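Local coordinates for serine acetyltransferase 1, putative (Entamoeba histolytica, PDB 7BW9), which binds cysteine, the end product of its pathway, and probably transfers an acetyl group to the hydroxyl of serine in cysteine biosynthesis, at residues I41-F50 / I124-I135. Sequence-based numbering, arbitrary orientation.
Sequences IQKILFPDFF and IRSYPGIHVMMI
The guanidinium of Arg125 reaches the backbone of segment 41-50 at Phe49, where NH1 donates to Phe49 O over 2.8 Å. The carbonyl oxygen lies in the guanidinium plane, and the C=O...N angle of 172° brings the donor in almost end-on. A bend in the arginine chain at chi3 turns the head back to this oxygen, and a long side chain with N-H groups on three nitrogens suits this place: NH2 also donates to Pro30 O, and NE forms a salt bridge with Glu153 of a second subunit.

Beside it, Ile124 touches three phenylalanines with its two branches. Its CD1 lies over one face of Phe46 and one face of Phe49, making CH-pi contacts 4.2 and 4.0 Å from the two ring centroids. With CG1 beside the backbone N, the other branch, CG2, meets Phe50 CE2 at 3.5 Å; a beta-branched residue can thus serve all three rings. Phe50 also presents CZ to Ile124 O, which lies near the ring plane. That same oxygen accepts a 3.0 Å hydrogen bond from His131 NE2, joining helix 120-126 to helix 128-144 across the turn at Tyr127. The amide nitrogen of Gln42 sits above one face of the imidazole, and the amide plane stands 74° from the ring.

Further along, the extended, unbranched Met134 runs past Ile41 and Leu45, sets SD against Gln42 CG and ends with CE at the edge of Phe46, 3.9 Å from CE2. Ile41 CD1 meets Ile135 CD1 at 3.8 Å.

Helices 41-45 and 128-135 cross at 90° within the helical N-terminal domain that precedes the left-handed beta-helix, with helix 96-113 packing on Phe46 and Ile124, helix 58-79 on Ile41 and helix 148-162 on Ile135.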
# COMPACT_ATOMS: atom_id res chain seq x y z
N ILE A 41 2.46 14.24 -14.90
CA ILE A 41 3.53 13.53 -15.60
C ILE A 41 2.93 12.53 -16.57
O ILE A 41 3.40 12.39 -17.71
CB ILE A 41 4.49 12.88 -14.59
CG1 ILE A 41 5.33 13.98 -13.92
CG2 ILE A 41 5.40 11.88 -15.26
CD1 ILE A 41 5.90 13.58 -12.61
N GLN A 42 1.85 11.86 -16.16
CA GLN A 42 1.19 10.91 -17.05
C GLN A 42 0.71 11.59 -18.32
O GLN A 42 0.93 11.08 -19.43
CB GLN A 42 0.01 10.25 -16.34
CG GLN A 42 0.42 9.17 -15.31
CD GLN A 42 -0.76 8.70 -14.48
OE1 GLN A 42 -1.73 9.45 -14.27
NE2 GLN A 42 -0.71 7.46 -14.04
N LYS A 43 0.01 12.73 -18.18
CA LYS A 43 -0.48 13.46 -19.34
C LYS A 43 0.67 14.02 -20.17
O LYS A 43 0.58 14.07 -21.40
CB LYS A 43 -1.41 14.60 -18.89
CG LYS A 43 -2.63 14.15 -18.11
CD LYS A 43 -3.55 15.33 -17.76
CE LYS A 43 -4.76 14.86 -16.96
NZ LYS A 43 -5.88 15.84 -16.97
N ILE A 44 1.75 14.46 -19.52
CA ILE A 44 2.88 14.98 -20.28
C ILE A 44 3.56 13.86 -21.08
O ILE A 44 3.91 14.05 -22.25
CB ILE A 44 3.89 15.68 -19.35
CG1 ILE A 44 3.29 16.98 -18.80
CG2 ILE A 44 5.17 15.96 -20.11
CD1 ILE A 44 3.97 17.48 -17.52
N LEU A 45 3.76 12.69 -20.47
CA LEU A 45 4.53 11.66 -21.17
C LEU A 45 3.70 10.87 -22.18
O LEU A 45 4.25 10.38 -23.17
CB LEU A 45 5.16 10.70 -20.17
CG LEU A 45 6.13 11.28 -19.14
CD1 LEU A 45 6.47 10.19 -18.16
CD2 LEU A 45 7.38 11.80 -19.81
N PHE A 46 2.41 10.69 -21.95
CA PHE A 46 1.57 9.90 -22.85
C PHE A 46 0.19 10.53 -22.97
O PHE A 46 -0.80 9.96 -22.51
CB PHE A 46 1.45 8.46 -22.36
CG PHE A 46 2.75 7.77 -22.27
CD1 PHE A 46 3.36 7.28 -23.41
CD2 PHE A 46 3.37 7.62 -21.04
CE1 PHE A 46 4.57 6.63 -23.33
CE2 PHE A 46 4.59 6.97 -20.95
CZ PHE A 46 5.19 6.48 -22.10
N PRO A 47 0.10 11.69 -23.62
CA PRO A 47 -1.23 12.32 -23.78
C PRO A 47 -2.29 11.39 -24.33
O PRO A 47 -3.44 11.44 -23.89
CB PRO A 47 -0.94 13.50 -24.73
CG PRO A 47 0.48 13.29 -25.24
CD PRO A 47 1.18 12.53 -24.16
N ASP A 48 -1.93 10.50 -25.26
CA ASP A 48 -2.97 9.67 -25.88
C ASP A 48 -3.72 8.82 -24.87
O ASP A 48 -4.88 8.48 -25.11
CB ASP A 48 -2.36 8.79 -26.96
CG ASP A 48 -2.02 9.56 -28.23
OD1 ASP A 48 -2.05 10.81 -28.21
OD2 ASP A 48 -1.70 8.90 -29.24
N PHE A 49 -3.12 8.49 -23.72
CA PHE A 49 -3.78 7.60 -22.77
C PHE A 49 -4.38 8.32 -21.58
O PHE A 49 -5.13 7.70 -20.81
CB PHE A 49 -2.79 6.52 -22.29
CG PHE A 49 -2.26 5.67 -23.41
CD1 PHE A 49 -2.93 4.53 -23.80
CD2 PHE A 49 -1.14 6.06 -24.13
CE1 PHE A 49 -2.46 3.77 -24.86
CE2 PHE A 49 -0.67 5.31 -25.19
CZ PHE A 49 -1.34 4.16 -25.56
N PHE A 50 -4.10 9.61 -21.40
CA PHE A 50 -4.52 10.29 -20.19
C PHE A 50 -5.26 11.61 -20.39
O PHE A 50 -5.72 12.19 -19.40
CB PHE A 50 -3.31 10.56 -19.28
CG PHE A 50 -2.64 9.30 -18.75
CD1 PHE A 50 -3.18 8.61 -17.68
CD2 PHE A 50 -1.48 8.83 -19.33
CE1 PHE A 50 -2.57 7.46 -17.19
CE2 PHE A 50 -0.85 7.68 -18.85
CZ PHE A 50 -1.40 6.99 -17.78
N ILE A 124 0.58 1.21 -19.62
CA ILE A 124 0.75 2.64 -19.41
C ILE A 124 -0.26 3.16 -18.40
O ILE A 124 0.06 3.99 -17.54
CB ILE A 124 0.64 3.39 -20.75
CG1 ILE A 124 1.86 3.08 -21.63
CG2 ILE A 124 0.49 4.88 -20.50
CD1 ILE A 124 1.76 3.68 -23.04
N ARG A 125 -1.49 2.67 -18.47
CA ARG A 125 -2.53 3.26 -17.65
C ARG A 125 -2.55 2.69 -16.24
O ARG A 125 -2.98 3.38 -15.30
CB ARG A 125 -3.89 3.07 -18.33
CG ARG A 125 -4.14 4.16 -19.37
CD ARG A 125 -5.54 4.14 -19.95
NE ARG A 125 -6.60 4.21 -18.96
CZ ARG A 125 -7.11 5.33 -18.45
NH1 ARG A 125 -6.64 6.53 -18.79
NH2 ARG A 125 -8.10 5.26 -17.57
N SER A 126 -2.09 1.46 -16.07
CA SER A 126 -2.41 0.71 -14.86
C SER A 126 -1.24 0.05 -14.15
O SER A 126 -1.43 -0.37 -13.00
CB SER A 126 -3.45 -0.37 -15.18
OG SER A 126 -4.65 0.23 -15.64
N TYR A 127 -0.06 -0.06 -14.74
CA TYR A 127 1.01 -0.81 -14.05
C TYR A 127 1.68 0.05 -12.99
O TYR A 127 2.32 1.05 -13.34
CB TYR A 127 2.03 -1.34 -15.04
CG TYR A 127 1.70 -2.75 -15.51
CD1 TYR A 127 0.39 -3.10 -15.79
CD2 TYR A 127 2.68 -3.71 -15.63
CE1 TYR A 127 0.06 -4.39 -16.21
CE2 TYR A 127 2.37 -5.02 -16.06
CZ TYR A 127 1.06 -5.34 -16.34
OH TYR A 127 0.75 -6.63 -16.75
N PRO A 128 1.59 -0.31 -11.70
CA PRO A 128 2.22 0.53 -10.66
C PRO A 128 3.73 0.63 -10.79
O PRO A 128 4.31 1.62 -10.35
CB PRO A 128 1.83 -0.15 -9.35
CG PRO A 128 1.53 -1.57 -9.73
CD PRO A 128 0.95 -1.50 -11.13
N GLY A 129 4.39 -0.40 -11.35
CA GLY A 129 5.83 -0.35 -11.52
C GLY A 129 6.26 0.68 -12.54
O GLY A 129 7.35 1.25 -12.43
N ILE A 130 5.41 0.94 -13.54
CA ILE A 130 5.65 1.99 -14.50
C ILE A 130 5.41 3.35 -13.87
O ILE A 130 6.19 4.29 -14.04
CB ILE A 130 4.76 1.80 -15.75
CG1 ILE A 130 5.11 0.50 -16.47
CG2 ILE A 130 4.87 2.99 -16.67
CD1 ILE A 130 6.55 0.40 -16.89
N HIS A 131 4.32 3.48 -13.10
CA HIS A 131 4.01 4.77 -12.50
C HIS A 131 5.10 5.17 -11.52
O HIS A 131 5.47 6.35 -11.45
CB HIS A 131 2.64 4.76 -11.83
CG HIS A 131 1.51 4.55 -12.79
ND1 HIS A 131 0.25 4.14 -12.39
CD2 HIS A 131 1.45 4.68 -14.14
CE1 HIS A 131 -0.53 4.03 -13.46
NE2 HIS A 131 0.18 4.35 -14.53
N VAL A 132 5.65 4.21 -10.78
CA VAL A 132 6.67 4.59 -9.80
C VAL A 132 7.93 5.08 -10.52
O VAL A 132 8.62 5.97 -10.03
CB VAL A 132 6.97 3.43 -8.83
CG1 VAL A 132 7.81 2.34 -9.49
CG2 VAL A 132 7.68 3.94 -7.58
N MET A 133 8.22 4.53 -11.70
CA MET A 133 9.41 4.95 -12.44
C MET A 133 9.22 6.29 -13.14
O MET A 133 10.17 7.06 -13.24
CB MET A 133 9.82 3.86 -13.43
CG MET A 133 10.44 2.63 -12.73
SD MET A 133 11.67 3.06 -11.47
CE MET A 133 12.88 3.90 -12.51
N MET A 134 8.00 6.58 -13.63
CA MET A 134 7.70 7.95 -14.05
C MET A 134 8.08 8.96 -12.96
O MET A 134 8.75 9.96 -13.22
CB MET A 134 6.22 8.09 -14.39
CG MET A 134 5.69 7.20 -15.50
SD MET A 134 3.96 7.61 -15.82
CE MET A 134 3.59 6.60 -17.25
N ILE A 135 7.66 8.70 -11.72
CA ILE A 135 8.00 9.60 -10.63
C ILE A 135 9.49 9.53 -10.30
O ILE A 135 10.14 10.57 -10.09
CB ILE A 135 7.14 9.29 -9.40
CG1 ILE A 135 5.66 9.35 -9.78
CG2 ILE A 135 7.44 10.27 -8.26
CD1 ILE A 135 5.18 10.75 -10.23